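Local coordinates for protein ethanolamine kinase Pv091845 (Plasmodium vivax, PDB 2QG7) that probably catalyses the phosphorylation of ethanolamine, the first of three steps in making phosphatidylethanolamine from ethanolamine, at residues D[87-92]-D[109-115]; D[150-156]-D[221-226]; D[247-253]-D[264-269]; D[377-381]-D[448-454]. All blocks are in the same frame, centred on the assembly; numbering follows the deposited sequence.

Contact 1: residues D[87-92]-D[109-115]; sequences LYIYCK and DSLEFQI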
# COMPACT_ATOMS: atom_id res chain seq x y z
N LEU D 87 16.80 -19.05 21.84
CA LEU D 87 17.20 -17.64 21.98
C LEU D 87 17.73 -17.33 23.38
O LEU D 87 18.87 -16.86 23.53
CB LEU D 87 16.02 -16.72 21.66
CG LEU D 87 16.16 -15.24 22.00
CD1 LEU D 87 17.22 -14.58 21.09
CD2 LEU D 87 14.82 -14.57 21.85
N TYR D 88 16.90 -17.65 24.38
CA TYR D 88 17.20 -17.46 25.79
C TYR D 88 18.44 -18.22 26.25
O TYR D 88 19.15 -17.74 27.14
CB TYR D 88 16.00 -17.83 26.67
CG TYR D 88 14.75 -17.02 26.43
CD1 TYR D 88 13.50 -17.52 26.77
CD2 TYR D 88 14.80 -15.74 25.87
CE1 TYR D 88 12.32 -16.76 26.56
CE2 TYR D 88 13.63 -14.98 25.65
CZ TYR D 88 12.41 -15.50 25.99
OH TYR D 88 11.28 -14.75 25.76
N ILE D 89 18.67 -19.40 25.69
CA ILE D 89 19.91 -20.16 25.98
C ILE D 89 21.12 -19.40 25.40
O ILE D 89 22.17 -19.28 26.07
CB ILE D 89 19.85 -21.60 25.40
CG1 ILE D 89 18.75 -22.42 26.07
CG2 ILE D 89 21.20 -22.30 25.52
CD1 ILE D 89 18.28 -23.63 25.25
N TYR D 90 20.97 -18.90 24.17
CA TYR D 90 22.01 -18.07 23.54
C TYR D 90 22.29 -16.84 24.40
O TYR D 90 23.44 -16.44 24.59
CB TYR D 90 21.62 -17.67 22.09
CG TYR D 90 22.82 -17.14 21.29
CD1 TYR D 90 23.77 -18.03 20.74
CD2 TYR D 90 23.04 -15.76 21.11
CE1 TYR D 90 24.88 -17.56 20.03
CE2 TYR D 90 24.13 -15.29 20.40
CZ TYR D 90 25.05 -16.19 19.86
OH TYR D 90 26.14 -15.72 19.15
N CYS D 91 21.21 -16.28 24.94
CA CYS D 91 21.26 -15.15 25.86
C CYS D 91 21.94 -15.42 27.18
O CYS D 91 22.60 -14.54 27.73
CB CYS D 91 19.87 -14.59 26.08
SG CYS D 91 19.31 -13.68 24.64
N LYS D 92 21.77 -16.63 27.71
CA LYS D 92 22.48 -17.06 28.92
C LYS D 92 23.98 -17.07 28.71
O LYS D 92 24.72 -16.79 29.64
CB LYS D 92 22.07 -18.48 29.32
CG LYS D 92 20.80 -18.59 30.14
CD LYS D 92 20.39 -20.05 30.28
CE LYS D 92 21.19 -20.75 31.37
NZ LYS D 92 20.66 -22.13 31.61
N ASP D 109 22.34 -18.25 36.87
CA ASP D 109 21.55 -18.51 35.66
C ASP D 109 20.08 -18.56 36.10
O ASP D 109 19.24 -19.36 35.58
CB ASP D 109 22.01 -19.80 34.95
CG ASP D 109 21.76 -21.07 35.77
OD1 ASP D 109 21.88 -21.01 37.02
OD2 ASP D 109 21.46 -22.13 35.16
N SER D 110 19.79 -17.70 37.09
CA SER D 110 18.44 -17.41 37.57
C SER D 110 17.95 -16.09 36.96
O SER D 110 17.11 -15.38 37.54
CB SER D 110 18.43 -17.32 39.10
OG SER D 110 19.01 -18.47 39.70
N LEU D 111 18.50 -15.77 35.78
CA LEU D 111 18.14 -14.54 35.10
C LEU D 111 16.85 -14.75 34.33
O LEU D 111 16.65 -15.79 33.71
CB LEU D 111 19.26 -14.09 34.16
CG LEU D 111 20.68 -13.88 34.71
CD1 LEU D 111 21.70 -14.10 33.59
CD2 LEU D 111 20.85 -12.50 35.32
N GLU D 112 15.96 -13.77 34.42
CA GLU D 112 14.71 -13.76 33.68
C GLU D 112 14.96 -13.13 32.31
O GLU D 112 15.45 -12.01 32.22
CB GLU D 112 13.66 -12.95 34.45
CG GLU D 112 12.86 -13.74 35.50
CD GLU D 112 11.59 -14.38 34.92
OE1 GLU D 112 11.66 -15.03 33.82
OE2 GLU D 112 10.52 -14.22 35.57
N PHE D 113 14.63 -13.86 31.25
CA PHE D 113 14.77 -13.35 29.89
C PHE D 113 13.42 -13.11 29.27
O PHE D 113 12.57 -13.99 29.30
CB PHE D 113 15.56 -14.31 29.01
CG PHE D 113 16.98 -14.46 29.42
CD1 PHE D 113 17.41 -15.61 30.07
CD2 PHE D 113 17.89 -13.43 29.16
CE1 PHE D 113 18.73 -15.75 30.47
CE2 PHE D 113 19.22 -13.56 29.55
CZ PHE D 113 19.64 -14.73 30.21
N GLN D 114 13.22 -11.92 28.71
CA GLN D 114 12.00 -11.60 27.97
C GLN D 114 12.27 -10.90 26.63
O GLN D 114 12.88 -9.83 26.57
CB GLN D 114 11.00 -10.82 28.86
CG GLN D 114 9.58 -10.67 28.29
CD GLN D 114 9.04 -11.95 27.60
OE1 GLN D 114 8.68 -11.91 26.41
NE2 GLN D 114 9.00 -13.09 28.34
N ILE D 115 11.82 -11.53 25.54
CA ILE D 115 11.89 -10.93 24.21
C ILE D 115 10.95 -9.73 24.10
O ILE D 115 9.73 -9.85 24.25
CB ILE D 115 11.65 -11.96 23.06
CG1 ILE D 115 11.99 -11.31 21.69
CG2 ILE D 115 10.23 -12.57 23.11
CD1 ILE D 115 11.91 -12.32 20.52
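Phe-113 is the apolar centre of the packing between helix residues 87-92 and the strand that follows. Its ring packs against the helix, with CB of Cys-91 over one face, 4.0 Å from the ring centroid, in a CH-pi contact; Cys-91 SG adds an oblique sulfur-aromatic approach at 5.3 Å from the same centroid. The relation is reversed one turn back, where CB of Phe-113 sits over the face of the Tyr-88 ring, 4.0 Å from its centroid. Each aromatic thus receives a methylene of the opposite segment. Leu-87 extends this layer, its CD2 reaching Ile-115 CD1 at 3.9 Å, and both Leu-87 and Cys-91 also touch Ile-125 on the neighbouring strand. A helix is laid across an edge strand: 112-116 is an outermost strand of the five-stranded antiparallel sheet of the N-terminal lobe in this kinase-like fold, and the axes of the two short segments approach to 9.3 Å at 128°. Polar groups close both ends. At one end the backbone N of Ile-115 donates a hydrogen bond of 3.3 Å to Tyr-88 OH, so the helix side chain meets the strand backbone directly, while Glu-84 offers that hydroxyl a weak second bond. At the other end the aliphatic part of Lys-92 packs by its CG against Phe-113 CE1 at 3.5 Å, and its NZ forms a long salt bridge of 3.6 Å with OD2 of Asp-109.

Contact 2: residues D[150-156]-D[221-226]; sequences NREREKK and ELQVTQ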
# COMPACT_ATOMS: atom_id res chain seq x y z
N ASN D 150 26.87 0.79 9.43
CA ASN D 150 28.31 0.81 9.68
C ASN D 150 28.55 0.75 11.20
O ASN D 150 28.37 1.76 11.90
CB ASN D 150 28.91 2.08 9.07
CG ASN D 150 30.40 1.99 8.86
OD1 ASN D 150 31.13 1.40 9.68
ND2 ASN D 150 30.88 2.63 7.75
N ARG D 151 28.93 -0.43 11.68
CA ARG D 151 29.01 -0.74 13.12
C ARG D 151 30.09 0.04 13.84
O ARG D 151 29.93 0.38 15.02
CB ARG D 151 29.23 -2.24 13.33
CG ARG D 151 28.11 -3.14 12.78
CD ARG D 151 26.83 -3.04 13.62
NE ARG D 151 25.70 -3.75 13.00
CZ ARG D 151 24.42 -3.55 13.32
NH1 ARG D 151 23.46 -4.25 12.70
NH2 ARG D 151 24.08 -2.65 14.26
N GLU D 152 31.19 0.30 13.14
CA GLU D 152 32.34 1.04 13.66
C GLU D 152 32.01 2.52 13.81
O GLU D 152 32.45 3.18 14.75
CB GLU D 152 33.56 0.86 12.75
CG GLU D 152 33.97 -0.61 12.51
CD GLU D 152 33.43 -1.18 11.18
OE1 GLU D 152 33.44 -0.46 10.14
OE2 GLU D 152 33.01 -2.37 11.15
N ARG D 153 31.23 3.04 12.87
CA ARG D 153 30.69 4.39 12.96
C ARG D 153 29.56 4.49 14.01
O ARG D 153 29.47 5.49 14.74
CB ARG D 153 30.24 4.84 11.56
CG ARG D 153 29.83 6.30 11.42
CD ARG D 153 28.34 6.44 11.69
NE ARG D 153 27.51 5.92 10.59
CZ ARG D 153 26.32 5.34 10.76
NH1 ARG D 153 25.64 4.92 9.69
NH2 ARG D 153 25.80 5.16 12.02
N GLU D 154 28.73 3.45 14.12
CA GLU D 154 27.67 3.43 15.12
C GLU D 154 28.22 3.45 16.55
O GLU D 154 27.60 4.01 17.46
CB GLU D 154 26.75 2.23 14.93
CG GLU D 154 25.43 2.40 15.65
CD GLU D 154 24.73 1.10 15.99
OE1 GLU D 154 23.72 1.18 16.75
OE2 GLU D 154 25.15 0.01 15.51
N LYS D 155 29.40 2.84 16.71
CA LYS D 155 30.09 2.68 17.98
C LYS D 155 30.64 4.02 18.49
O LYS D 155 30.50 4.34 19.69
CB LYS D 155 31.22 1.65 17.82
CG LYS D 155 31.71 1.05 19.13
CD LYS D 155 32.68 -0.10 18.93
CE LYS D 155 34.07 0.43 18.61
NZ LYS D 155 35.11 -0.65 18.44
N LYS D 156 31.21 4.79 17.58
CA LYS D 156 31.72 6.12 17.87
C LYS D 156 30.63 7.12 18.27
O LYS D 156 30.78 7.84 19.28
CB LYS D 156 32.50 6.64 16.68
CG LYS D 156 33.77 5.86 16.38
CD LYS D 156 34.59 6.51 15.24
CE LYS D 156 35.80 5.66 14.88
NZ LYS D 156 36.80 5.69 15.99
N GLU D 221 37.09 10.98 12.16
CA GLU D 221 36.89 9.58 12.57
C GLU D 221 35.66 8.97 11.90
O GLU D 221 35.65 7.78 11.59
CB GLU D 221 36.72 9.47 14.08
CG GLU D 221 37.99 9.62 14.88
CD GLU D 221 37.77 9.39 16.37
OE1 GLU D 221 36.63 9.59 16.87
OE2 GLU D 221 38.76 9.00 17.04
N LEU D 222 34.64 9.79 11.71
CA LEU D 222 33.39 9.37 11.08
C LEU D 222 33.51 9.30 9.55
O LEU D 222 32.93 8.40 8.92
CB LEU D 222 32.24 10.30 11.49
CG LEU D 222 31.97 10.42 12.98
CD1 LEU D 222 30.98 11.55 13.25
CD2 LEU D 222 31.48 9.10 13.57
N GLN D 223 34.28 10.25 8.98
CA GLN D 223 34.60 10.27 7.55
C GLN D 223 35.39 9.03 7.10
O GLN D 223 35.09 8.47 6.05
CB GLN D 223 35.38 11.53 7.18
CG GLN D 223 34.57 12.82 7.08
CD GLN D 223 35.46 14.06 6.94
OE1 GLN D 223 36.73 13.94 6.84
NE2 GLN D 223 34.80 15.27 6.96
N VAL D 224 36.39 8.62 7.89
CA VAL D 224 37.23 7.46 7.53
C VAL D 224 36.51 6.10 7.59
O VAL D 224 36.88 5.18 6.85
CB VAL D 224 38.61 7.40 8.32
CG1 VAL D 224 39.48 8.65 8.02
CG2 VAL D 224 38.41 7.21 9.83
N THR D 225 35.51 5.96 8.47
CA THR D 225 34.76 4.69 8.61
C THR D 225 33.77 4.45 7.46
O THR D 225 33.55 3.31 7.04
CB THR D 225 34.01 4.55 9.97
OG1 THR D 225 33.22 5.72 10.23
CG2 THR D 225 35.00 4.30 11.12
N GLN D 226 33.20 5.54 6.94
CA GLN D 226 32.15 5.49 5.91
C GLN D 226 32.62 5.88 4.50
O GLN D 226 31.93 5.55 3.52
CB GLN D 226 30.96 6.36 6.32
CG GLN D 226 29.96 5.67 7.26
CD GLN D 226 28.53 6.19 7.09
OE1 GLN D 226 27.72 6.15 8.08
NE2 GLN D 226 28.22 6.68 5.84
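Segment 221-226 meets its antiparallel partner through both polar and aliphatic side-chain groups. Glu-221 opens the series: its CB meets Lys-156 CD at 3.8 Å, and OE2 forms a long salt bridge of 4.0 Å to Lys-156 NZ. Leu-222 brings its CD2 to within 3.9 Å of Arg-153 CG, packing on the aliphatic part of the arginine. Thr-225 faces the partner helix, with OG1 3.4 Å from Arg-153 CB, and its carbonyl O accepts a 2.8 Å hydrogen bond from Asn-150 ND2. Gln-226 ends the helix by offering OE1 to Arg-153, which donates from NE at 2.5 Å and from NH1 at 2.9 Å. Since Asn-150 is the N-cap residue of helix 151-163, the start of one helix is tied to the end of the other. The axes of the short helical pieces 151-156 and 221-226 approach to 9.1 Å at 163°, describing a close antiparallel helix pair within the choline/ethanolamine kinase fold.

Contact 3: residues D[247-253]-D[264-269]; sequences LNEERKK and LKLIDF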
# COMPACT_ATOMS: atom_id res chain seq x y z
N LEU D 247 21.48 -1.02 -5.58
CA LEU D 247 20.28 -1.47 -6.25
C LEU D 247 20.44 -1.50 -7.74
O LEU D 247 19.91 -2.38 -8.40
CB LEU D 247 19.07 -0.62 -5.86
CG LEU D 247 18.44 -0.90 -4.50
CD1 LEU D 247 17.33 0.10 -4.23
CD2 LEU D 247 17.91 -2.32 -4.42
N ASN D 248 21.17 -0.53 -8.28
CA ASN D 248 21.39 -0.46 -9.74
C ASN D 248 22.30 -1.59 -10.25
O ASN D 248 22.09 -2.11 -11.34
CB ASN D 248 21.96 0.89 -10.14
CG ASN D 248 21.90 1.15 -11.64
OD1 ASN D 248 22.88 1.58 -12.25
ND2 ASN D 248 20.74 0.93 -12.22
N GLU D 249 23.29 -1.97 -9.46
CA GLU D 249 24.16 -3.08 -9.81
C GLU D 249 23.43 -4.41 -9.62
O GLU D 249 23.80 -5.41 -10.22
CB GLU D 249 25.49 -3.02 -9.01
CG GLU D 249 26.45 -1.91 -9.48
CD GLU D 249 27.46 -1.46 -8.37
OE1 GLU D 249 28.18 -2.35 -7.84
OE2 GLU D 249 27.53 -0.22 -8.04
N GLU D 250 22.40 -4.41 -8.79
CA GLU D 250 21.54 -5.59 -8.67
C GLU D 250 20.51 -5.66 -9.83
O GLU D 250 20.21 -6.75 -10.35
CB GLU D 250 20.85 -5.60 -7.29
CG GLU D 250 20.02 -6.83 -7.01
CD GLU D 250 20.86 -8.07 -6.68
OE1 GLU D 250 22.06 -7.91 -6.39
OE2 GLU D 250 20.31 -9.20 -6.68
N ARG D 251 19.98 -4.50 -10.23
CA ARG D 251 19.04 -4.37 -11.34
C ARG D 251 19.66 -4.85 -12.65
O ARG D 251 18.97 -5.28 -13.55
CB ARG D 251 18.65 -2.90 -11.49
CG ARG D 251 17.39 -2.66 -12.27
CD ARG D 251 17.35 -1.32 -12.97
NE ARG D 251 16.17 -1.32 -13.85
CZ ARG D 251 15.91 -0.49 -14.87
NH1 ARG D 251 16.75 0.49 -15.20
NH2 ARG D 251 14.79 -0.66 -15.57
N LYS D 252 20.99 -4.75 -12.73
CA LYS D 252 21.74 -5.09 -13.93
C LYS D 252 21.79 -6.59 -14.22
O LYS D 252 21.82 -6.99 -15.38
CB LYS D 252 23.16 -4.53 -13.84
CG LYS D 252 23.27 -3.05 -14.21
CD LYS D 252 24.75 -2.66 -14.34
CE LYS D 252 24.94 -1.23 -14.84
NZ LYS D 252 24.59 -0.21 -13.80
N LYS D 253 21.80 -7.41 -13.17
CA LYS D 253 21.81 -8.87 -13.30
C LYS D 253 20.54 -9.36 -13.99
O LYS D 253 19.42 -8.88 -13.71
CB LYS D 253 21.91 -9.53 -11.93
CG LYS D 253 23.22 -9.20 -11.24
CD LYS D 253 23.26 -9.72 -9.83
CE LYS D 253 24.53 -9.21 -9.15
NZ LYS D 253 24.50 -9.53 -7.67
N LEU D 264 12.83 -4.18 -9.33
CA LEU D 264 13.77 -3.13 -9.66
C LEU D 264 13.73 -2.76 -11.13
O LEU D 264 14.00 -1.62 -11.50
CB LEU D 264 15.20 -3.56 -9.27
CG LEU D 264 15.47 -4.04 -7.85
CD1 LEU D 264 16.95 -4.23 -7.70
CD2 LEU D 264 14.92 -3.09 -6.76
N LYS D 265 13.43 -3.74 -11.96
CA LYS D 265 13.43 -3.59 -13.41
C LYS D 265 12.27 -2.75 -13.88
O LYS D 265 12.35 -2.08 -14.86
CB LYS D 265 13.43 -4.97 -14.06
CG LYS D 265 14.73 -5.73 -13.71
CD LYS D 265 14.88 -7.05 -14.44
CE LYS D 265 16.25 -7.69 -14.17
NZ LYS D 265 16.37 -8.98 -14.99
N LEU D 266 11.19 -2.77 -13.12
CA LEU D 266 10.04 -1.92 -13.40
C LEU D 266 10.32 -0.40 -13.13
O LEU D 266 9.59 0.47 -13.62
CB LEU D 266 8.86 -2.44 -12.57
CG LEU D 266 7.47 -1.84 -12.83
CD1 LEU D 266 6.94 -2.15 -14.28
CD2 LEU D 266 6.51 -2.39 -11.76
N ILE D 267 11.37 -0.10 -12.36
CA ILE D 267 11.73 1.26 -12.03
C ILE D 267 12.73 1.77 -13.04
O ILE D 267 13.74 1.11 -13.29
CB ILE D 267 12.34 1.40 -10.58
CG1 ILE D 267 11.37 0.88 -9.51
CG2 ILE D 267 12.66 2.87 -10.28
CD1 ILE D 267 12.06 0.41 -8.26
N ASP D 268 12.48 2.96 -13.61
CA ASP D 268 13.45 3.59 -14.52
C ASP D 268 14.55 4.26 -13.70
O ASP D 268 14.35 5.30 -13.08
CB ASP D 268 12.78 4.60 -15.45
CG ASP D 268 13.64 4.97 -16.66
OD1 ASP D 268 14.84 4.62 -16.70
OD2 ASP D 268 13.13 5.63 -17.59
N PHE D 269 15.71 3.60 -13.65
CA PHE D 269 16.81 4.07 -12.81
C PHE D 269 17.50 5.33 -13.33
O PHE D 269 18.08 6.06 -12.53
CB PHE D 269 17.82 2.96 -12.55
CG PHE D 269 17.60 2.22 -11.24
CD1 PHE D 269 16.40 1.50 -11.00
CD2 PHE D 269 18.57 2.24 -10.25
CE1 PHE D 269 16.20 0.81 -9.81
CE2 PHE D 269 18.37 1.57 -9.04
CZ PHE D 269 17.20 0.85 -8.81
O HOH W 1 16.98 2.73 -16.64
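Apolar packing, polar bonds to backbone and a water bridge are combined where the end of helix 236-251 meets segment 264-269. The apolar part is built on Leu-247, whose CD2 lies 3.9 Å from Leu-264 CD2 and whose CB approaches the edge of the Phe-269 ring at 3.8 Å from CZ. Leu-247 also packs on helix 413-430, so this layer continues into the helical core. Arg-251 crosses over it: CG rests 3.8 Å from Leu-264 CB, and CD comes to 3.6 Å from Phe-269 CD1. Among the polar bonds, Arg-251 NH2 donates to Lys-265 O at 2.9 Å, and Lys-265 NZ donates a weak hydrogen bond of 3.3 Å to Lys-253 O. Solvent supplies the third kind, for one water accepts from Arg-251 NH1 at 2.7 Å and donates to Asp-268 OD1 at 2.9 Å. Asp-268 is itself the N-cap of helix 269-284. The strongest polar partner of Arg-251, however, is Asp-268 of the second subunit, with which NH2 forms a salt bridge, and backbone hydrogen bonds join Leu-266 and Asp-268 to that subunit. The end of helix 236-251 thus packs against the short connection from helix 262-265 into helix 269-284, part of the interface with the second subunit.

Contact 4: residues D[377-381]-D[448-454]; sequences DWDLT and ASCLPIF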
# COMPACT_ATOMS: atom_id res chain seq x y z
N ASP D 377 -0.22 6.44 5.82
CA ASP D 377 -1.40 7.30 5.72
C ASP D 377 -0.98 8.77 5.63
O ASP D 377 -0.90 9.42 6.64
CB ASP D 377 -2.31 7.06 6.90
CG ASP D 377 -2.85 5.64 6.93
OD1 ASP D 377 -3.41 5.20 5.89
OD2 ASP D 377 -2.74 4.95 7.98
N TRP D 378 -0.70 9.26 4.42
CA TRP D 378 0.00 10.53 4.21
C TRP D 378 -0.75 11.77 4.65
O TRP D 378 -0.16 12.83 4.83
CB TRP D 378 0.43 10.69 2.77
CG TRP D 378 1.40 9.66 2.29
CD1 TRP D 378 1.31 8.94 1.14
CD2 TRP D 378 2.62 9.23 2.94
NE1 TRP D 378 2.40 8.10 1.01
CE2 TRP D 378 3.21 8.25 2.10
CE3 TRP D 378 3.27 9.58 4.13
CZ2 TRP D 378 4.40 7.61 2.43
CZ3 TRP D 378 4.44 8.95 4.44
CH2 TRP D 378 5.00 7.97 3.60
N ASP D 379 -2.05 11.62 4.86
CA ASP D 379 -2.89 12.71 5.35
C ASP D 379 -2.66 13.01 6.85
O ASP D 379 -3.16 14.01 7.39
CB ASP D 379 -4.37 12.41 5.05
CG ASP D 379 -4.83 11.05 5.62
OD1 ASP D 379 -4.11 10.00 5.44
OD2 ASP D 379 -5.92 11.01 6.24
N LEU D 380 -1.91 12.14 7.52
CA LEU D 380 -1.57 12.32 8.91
C LEU D 380 -0.30 13.15 9.09
O LEU D 380 0.02 13.55 10.19
CB LEU D 380 -1.44 10.95 9.60
CG LEU D 380 -2.70 10.06 9.69
CD1 LEU D 380 -2.39 8.72 10.28
CD2 LEU D 380 -3.76 10.72 10.54
N THR D 381 0.43 13.41 8.01
CA THR D 381 1.61 14.25 8.07
C THR D 381 1.19 15.69 8.40
O THR D 381 0.09 16.11 8.00
CB THR D 381 2.42 14.21 6.77
OG1 THR D 381 1.56 14.60 5.69
CG2 THR D 381 3.00 12.82 6.52
N ALA D 448 5.45 7.94 -3.01
CA ALA D 448 5.30 9.18 -2.24
C ALA D 448 6.26 10.28 -2.67
O ALA D 448 5.91 11.44 -2.57
CB ALA D 448 5.44 8.91 -0.76
N SER D 449 7.45 9.93 -3.15
CA SER D 449 8.39 10.89 -3.65
C SER D 449 7.95 11.54 -4.96
O SER D 449 8.39 12.65 -5.27
CB SER D 449 9.76 10.27 -3.83
OG SER D 449 9.76 9.39 -4.93
N CYS D 450 7.08 10.88 -5.71
CA CYS D 450 6.51 11.44 -6.95
C CYS D 450 5.16 12.06 -6.72
O CYS D 450 4.62 12.65 -7.65
CB CYS D 450 6.37 10.34 -8.01
SG CYS D 450 7.92 9.55 -8.40
N LEU D 451 4.58 11.93 -5.53
CA LEU D 451 3.20 12.40 -5.34
C LEU D 451 3.11 13.91 -5.20
O LEU D 451 3.97 14.51 -4.59
CB LEU D 451 2.54 11.76 -4.13
CG LEU D 451 2.06 10.31 -4.14
CD1 LEU D 451 1.61 9.96 -2.73
CD2 LEU D 451 0.92 10.09 -5.11
N PRO D 452 2.06 14.53 -5.79
CA PRO D 452 1.80 15.97 -5.74
C PRO D 452 1.78 16.56 -4.33
O PRO D 452 2.34 17.64 -4.11
CB PRO D 452 0.42 16.09 -6.38
CG PRO D 452 0.42 15.01 -7.41
CD PRO D 452 1.01 13.86 -6.62
N ILE D 453 1.12 15.86 -3.40
CA ILE D 453 1.06 16.30 -2.02
C ILE D 453 2.43 16.51 -1.39
O ILE D 453 2.55 17.23 -0.41
CB ILE D 453 0.21 15.32 -1.14
CG1 ILE D 453 0.76 13.88 -1.25
CG2 ILE D 453 -1.30 15.40 -1.52
CD1 ILE D 453 0.25 12.97 -0.19
N PHE D 454 3.47 15.91 -1.95
CA PHE D 454 4.79 16.08 -1.42
C PHE D 454 5.65 16.90 -2.34
O PHE D 454 6.56 17.59 -1.87
CB PHE D 454 5.49 14.73 -1.13
CG PHE D 454 4.95 14.02 0.07
CD1 PHE D 454 4.20 12.86 -0.07
CD2 PHE D 454 5.18 14.52 1.36
CE1 PHE D 454 3.69 12.21 1.04
CE2 PHE D 454 4.66 13.89 2.48
CZ PHE D 454 3.92 12.73 2.33
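Two short turns of backbone face each other, approaching no closer than 8.5 Å between the CA atoms of Trp-378 and Ala-448, so side chains must span the gap. Segment 377-381 makes a 3-10 turn over residues 378-380, in which Leu-380 N bonds to Asp-377 O at 3.0 Å; Thr-381 OG1 fastens its end to Trp-378 O at 2.6 Å. Segment 448-454 runs from the last part of one helix into the start of another, after the N-cap residue Leu-451, with Phe-454 N bonded to Leu-451 O at 3.0 Å. The indole of Trp-378 fills the space between. Phe-454 directs its edge at the face of the five-membered ring, a T-shaped pair with centroids 5.1 Å apart and planes at 90°, its CE1 lying 3.6 Å from Trp-378 CG. Around the tryptophan, Ala-448 CB reaches Trp-378 CZ2 at 3.6 Å, Ile-453 CD1 meets Trp-378 CB at 3.7 Å, and Leu-451 CD1 approaches Trp-378 CD1 at 4.0 Å. His-418 of helix 413-430 packs edge-to-face with both aromatic rings. The result is a small buried aromatic cluster joining the loop between helices 360-369 and 384-395 to the C-terminal end of the chain.

The four contacts follow one another along the chain without interlocking, and none touches another. Contact 1 belongs to the N-terminal sheet; its centre is about 31 Å from that of contact 2 and about 43 Å from those of contacts 3 and 4, with contact 4 across the centre of the chain. Contact 2 leads into contact 3 by sequence, since helices 216-226 and 236-251 are consecutive, yet their centres stand about 28 Å apart. Contacts 3 and 4 are the nearest pair, about 8 Å between closest atoms. Both pack on helix 413-430 and both touch the second subunit, where Leu-266 and Cys-450 meet across the interface.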